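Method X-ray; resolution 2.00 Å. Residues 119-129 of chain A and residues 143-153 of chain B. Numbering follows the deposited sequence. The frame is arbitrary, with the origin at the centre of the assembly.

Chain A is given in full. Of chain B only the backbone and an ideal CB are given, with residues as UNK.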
# COMPACT_ATOMS: atom_id res chain seq x y z
N CYS A 119 -4.27 -6.83 -12.01
CA CYS A 119 -4.74 -5.91 -10.97
C CYS A 119 -5.96 -5.15 -11.48
O CYS A 119 -6.03 -4.81 -12.66
CB CYS A 119 -3.64 -4.91 -10.62
SG CYS A 119 -2.21 -5.67 -9.85
N HIS A 120 -6.91 -4.88 -10.60
CA HIS A 120 -8.10 -4.15 -11.02
C HIS A 120 -8.05 -2.67 -10.66
O HIS A 120 -8.90 -1.89 -11.07
CB HIS A 120 -9.36 -4.82 -10.46
CG HIS A 120 -9.59 -6.19 -11.01
ND1 HIS A 120 -9.16 -6.56 -12.26
CD2 HIS A 120 -10.22 -7.27 -10.49
CE1 HIS A 120 -9.51 -7.82 -12.49
NE2 HIS A 120 -10.16 -8.27 -11.43
N LEU A 121 -7.05 -2.29 -9.88
CA LEU A 121 -6.88 -0.88 -9.55
C LEU A 121 -5.44 -0.60 -9.17
O LEU A 121 -4.70 -1.50 -8.76
CB LEU A 121 -7.85 -0.45 -8.44
CG LEU A 121 -7.67 -0.81 -6.97
CD1 LEU A 121 -6.50 -0.04 -6.39
CD2 LEU A 121 -8.95 -0.44 -6.22
N ILE A 122 -5.03 0.64 -9.37
CA ILE A 122 -3.68 1.03 -9.01
C ILE A 122 -3.86 2.19 -8.04
O ILE A 122 -4.80 2.98 -8.17
CB ILE A 122 -2.85 1.39 -10.28
CG1 ILE A 122 -1.42 1.73 -9.89
CG2 ILE A 122 -3.51 2.51 -11.04
CD1 ILE A 122 -0.44 1.60 -11.04
N GLN A 123 -2.99 2.26 -7.04
CA GLN A 123 -3.09 3.29 -6.02
C GLN A 123 -1.73 3.76 -5.53
O GLN A 123 -0.70 3.11 -5.76
CB GLN A 123 -3.88 2.75 -4.82
CG GLN A 123 -3.36 1.38 -4.36
CD GLN A 123 -4.14 0.81 -3.18
OE1 GLN A 123 -5.34 1.04 -3.04
NE2 GLN A 123 -3.45 0.05 -2.33
N LEU A 124 -1.74 4.91 -4.87
CA LEU A 124 -0.53 5.48 -4.30
C LEU A 124 -0.93 6.66 -3.42
O LEU A 124 -2.07 7.14 -3.49
CB LEU A 124 0.43 5.98 -5.39
CG LEU A 124 0.04 7.28 -6.10
CD1 LEU A 124 1.28 8.09 -6.39
CD2 LEU A 124 -0.71 6.97 -7.37
N THR A 125 0.02 7.11 -2.60
CA THR A 125 -0.19 8.24 -1.71
C THR A 125 0.92 9.22 -2.03
O THR A 125 2.07 8.82 -2.20
CB THR A 125 -0.09 7.85 -0.21
OG1 THR A 125 1.08 7.05 0.01
CG2 THR A 125 -1.32 7.07 0.21
N THR A 126 0.57 10.50 -2.14
CA THR A 126 1.56 11.53 -2.44
C THR A 126 1.53 12.56 -1.34
O THR A 126 0.46 12.97 -0.89
CB THR A 126 1.27 12.22 -3.78
OG1 THR A 126 -0.07 12.75 -3.77
CG2 THR A 126 1.40 11.22 -4.92
N ASP A 127 2.72 12.98 -0.90
CA ASP A 127 2.83 13.95 0.18
C ASP A 127 2.16 15.27 -0.16
O ASP A 127 2.41 15.84 -1.22
CB ASP A 127 4.31 14.19 0.50
CG ASP A 127 4.50 14.80 1.88
OD1 ASP A 127 4.02 15.93 2.10
OD2 ASP A 127 5.12 14.14 2.73
N LYS A 128 1.32 15.75 0.74
CA LYS A 128 0.61 17.01 0.54
C LYS A 128 1.56 18.20 0.46
O LYS A 128 1.15 19.30 0.08
CB LYS A 128 -0.41 17.23 1.66
CG LYS A 128 -1.55 16.21 1.67
CD LYS A 128 -2.54 16.49 2.79
CE LYS A 128 -3.70 15.50 2.75
NZ LYS A 128 -4.70 15.74 3.84
N GLN A 129 2.82 18.00 0.81
CA GLN A 129 3.79 19.09 0.74
C GLN A 129 4.36 19.27 -0.66
O GLN A 129 5.08 20.23 -0.93
CB GLN A 129 4.92 18.88 1.75
CG GLN A 129 4.47 19.03 3.20
CD GLN A 129 3.64 20.30 3.42
OE1 GLN A 129 4.10 21.42 3.16
NE2 GLN A 129 2.42 20.12 3.90
N UNK B 143 -1.34 10.57 10.94
CA UNK B 143 -1.39 11.91 10.39
C UNK B 143 -1.78 11.88 8.92
O UNK B 143 -1.23 11.09 8.14
CB UNK B 143 -0.04 12.61 10.57
N UNK B 144 -2.73 12.73 8.55
CA UNK B 144 -3.19 12.82 7.17
C UNK B 144 -2.20 13.66 6.38
O UNK B 144 -2.50 14.77 5.94
CB UNK B 144 -4.60 13.42 7.09
N UNK B 145 -1.01 13.11 6.19
CA UNK B 145 0.07 13.80 5.49
C UNK B 145 0.06 13.64 3.97
O UNK B 145 0.74 14.39 3.27
CB UNK B 145 1.41 13.30 6.03
N UNK B 146 -0.68 12.65 3.47
CA UNK B 146 -0.71 12.36 2.04
C UNK B 146 -2.09 12.32 1.40
O UNK B 146 -3.10 12.17 2.07
CB UNK B 146 -0.02 11.01 1.79
N UNK B 147 -2.12 12.48 0.08
CA UNK B 147 -3.37 12.37 -0.66
C UNK B 147 -3.42 10.90 -1.08
O UNK B 147 -2.41 10.37 -1.56
CB UNK B 147 -3.44 13.33 -1.85
N UNK B 148 -4.56 10.25 -0.90
CA UNK B 148 -4.71 8.86 -1.30
C UNK B 148 -5.33 8.83 -2.69
O UNK B 148 -6.51 9.12 -2.86
CB UNK B 148 -5.56 8.08 -0.30
N UNK B 149 -4.51 8.48 -3.68
CA UNK B 149 -4.95 8.44 -5.07
C UNK B 149 -5.27 7.04 -5.55
O UNK B 149 -4.52 6.10 -5.27
CB UNK B 149 -3.88 9.05 -5.97
N UNK B 150 -6.38 6.90 -6.28
CA UNK B 150 -6.83 5.61 -6.81
C UNK B 150 -7.23 5.70 -8.28
O UNK B 150 -7.68 6.74 -8.74
CB UNK B 150 -8.01 5.09 -5.99
N UNK B 151 -7.07 4.58 -8.99
CA UNK B 151 -7.44 4.46 -10.41
C UNK B 151 -7.99 3.05 -10.59
O UNK B 151 -7.27 2.08 -10.40
CB UNK B 151 -6.25 4.73 -11.34
N UNK B 152 -9.28 2.95 -10.93
CA UNK B 152 -9.91 1.65 -11.16
C UNK B 152 -9.92 1.35 -12.64
O UNK B 152 -10.27 2.21 -13.45
CB UNK B 152 -11.33 1.62 -10.60
N UNK B 153 -9.53 0.14 -13.01
CA UNK B 153 -9.50 -0.22 -14.42
C UNK B 153 -10.86 -0.73 -14.91
O UNK B 153 -11.67 -1.16 -14.06
OXT UNK B 153 -11.08 -0.69 -16.14
CB UNK B 153 -8.42 -1.28 -14.66

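Residues 121-127 of chain A and 147-152 of chain B run antiparallel as neighbouring strands, so side chains of chain B fall alternately on the two faces of the sheet.

Position 143 has nothing of chain A near its CB, and many residues would serve; it is B:Lys143. At 144 the ideal CB points sideways, 4.0 Å from A:Lys128 NZ; a small residue is enough, and a polar or acidic one could also suit the amine. B:Ala144 fits, and its O accepts a hydrogen bond from A:Lys128 NZ (3.2 Å). Position 145 points sideways, its O taking A:Lys128 N at 2.9 Å; a small polar residue is reasonable. B:Ser145 turns its hydroxyl to the side chain at 146.

At 146 the chain turns a corner, and CB sits 3.7 Å from A:Thr125 CB, with the carboxylate of A:Asp127 within a side chain's reach. Asparagine, histidine or an aromatic could lie along this backbone. B:His146 does so: A:Asp127 CA stands over one ring face, 3.6 Å from its centroid, and a water links A:Asp127 OD2 to NE2, weakly on the histidine side. B:Ser145 OG and B:His146 ND1 share a hydrogen bond of 2.8 Å.

Position 147 shares a face with A:Thr126 and has the A:Lys128 chain nearby, which favours a polar or acidic residue. B:Glu147 brings OE2 to 4.3 Å from A:Lys128 NZ, favourable in charge but beyond a salt bridge.

At 148, phi/psi of -95/108 are ordinary for a strand and do not demand glycine; the ideal CB is 4.4 Å from A:Thr125 CG2, so a small residue would be plausible. B:Gly148 leaves its CA 4.1 Å from A:Thr125 CG2.

Position 149 pairs with A:Leu124, inviting an aliphatic residue such as leucine, isoleucine or valine. B:Leu149 places CB 4.0 Å from A:Leu124 CD2, while CD1 reaches A:Thr126 OG1 at 3.5 Å.

Position 150 lies beside A:Gln123, whose OE1 is an acceptor; a long donor suits. B:Lys150 NZ donates a hydrogen bond to A:Gln123 OE1 at 2.6 Å, the end of the side chain coming nearer to chain A than its CA-to-CB direction suggests.

At 151, the ideal CB is 3.5 Å from A:Ile122 CG2, so an apolar residue is expected. B:Met151 packs its CB there, though its end leads away.

Position 152 faces A:Leu121 and would take an aromatic or aliphatic residue. B:His152 lays one ring face against A:Leu121 CB.

The terminal CB at 153 points toward chain A, near A:His120 O and within reach of A:Ile122; a large apolar residue would suit. B:Phe153 sets CZ 3.7 Å from A:Ile122 CG2, with A:Cys119 O at the ring edge, 3.2 Å from CD2.

Chain B 143-153: KASHEGLKMHF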
# COMPACT_ATOMS: atom_id res chain seq x y z
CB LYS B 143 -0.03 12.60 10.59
CG LYS B 143 0.32 12.76 12.07
CD LYS B 143 1.40 13.79 12.30
CE LYS B 143 1.65 13.99 13.79
NZ LYS B 143 0.41 14.44 14.50
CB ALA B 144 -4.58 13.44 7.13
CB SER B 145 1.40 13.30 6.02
OG SER B 145 1.47 11.89 5.87
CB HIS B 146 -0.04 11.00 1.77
CG HIS B 146 1.44 10.99 2.00
ND1 HIS B 146 2.02 11.32 3.20
CD2 HIS B 146 2.46 10.66 1.17
CE1 HIS B 146 3.33 11.20 3.11
NE2 HIS B 146 3.62 10.80 1.88
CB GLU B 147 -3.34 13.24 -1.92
CG GLU B 147 -3.57 14.72 -1.68
CD GLU B 147 -4.95 15.02 -1.12
OE1 GLU B 147 -5.89 14.24 -1.36
OE2 GLU B 147 -5.11 16.06 -0.44
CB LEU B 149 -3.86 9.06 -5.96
CG LEU B 149 -3.59 10.54 -5.68
CD1 LEU B 149 -2.12 10.86 -5.95
CD2 LEU B 149 -4.51 11.39 -6.53
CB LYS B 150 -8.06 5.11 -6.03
CG LYS B 150 -7.96 5.17 -4.52
CD LYS B 150 -7.15 4.03 -3.95
CE LYS B 150 -7.23 4.03 -2.42
NZ LYS B 150 -6.16 3.21 -1.81
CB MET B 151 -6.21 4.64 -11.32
CG MET B 151 -6.51 4.43 -12.83
SD MET B 151 -5.05 4.50 -13.95
CE MET B 151 -4.81 6.32 -13.98
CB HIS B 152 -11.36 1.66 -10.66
CG HIS B 152 -11.49 1.82 -9.18
ND1 HIS B 152 -11.27 3.03 -8.55
CD2 HIS B 152 -11.79 0.93 -8.21
CE1 HIS B 152 -11.43 2.87 -7.25
NE2 HIS B 152 -11.75 1.61 -7.01
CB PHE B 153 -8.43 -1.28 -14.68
CG PHE B 153 -7.05 -0.86 -14.28
CD1 PHE B 153 -6.55 0.38 -14.69
CD2 PHE B 153 -6.25 -1.69 -13.51
CE1 PHE B 153 -5.26 0.77 -14.33
CE2 PHE B 153 -4.96 -1.30 -13.15
CZ PHE B 153 -4.46 -0.07 -13.56
O HOH W 1 2.24 16.50 4.48
O HOH W 2 6.75 12.00 1.93
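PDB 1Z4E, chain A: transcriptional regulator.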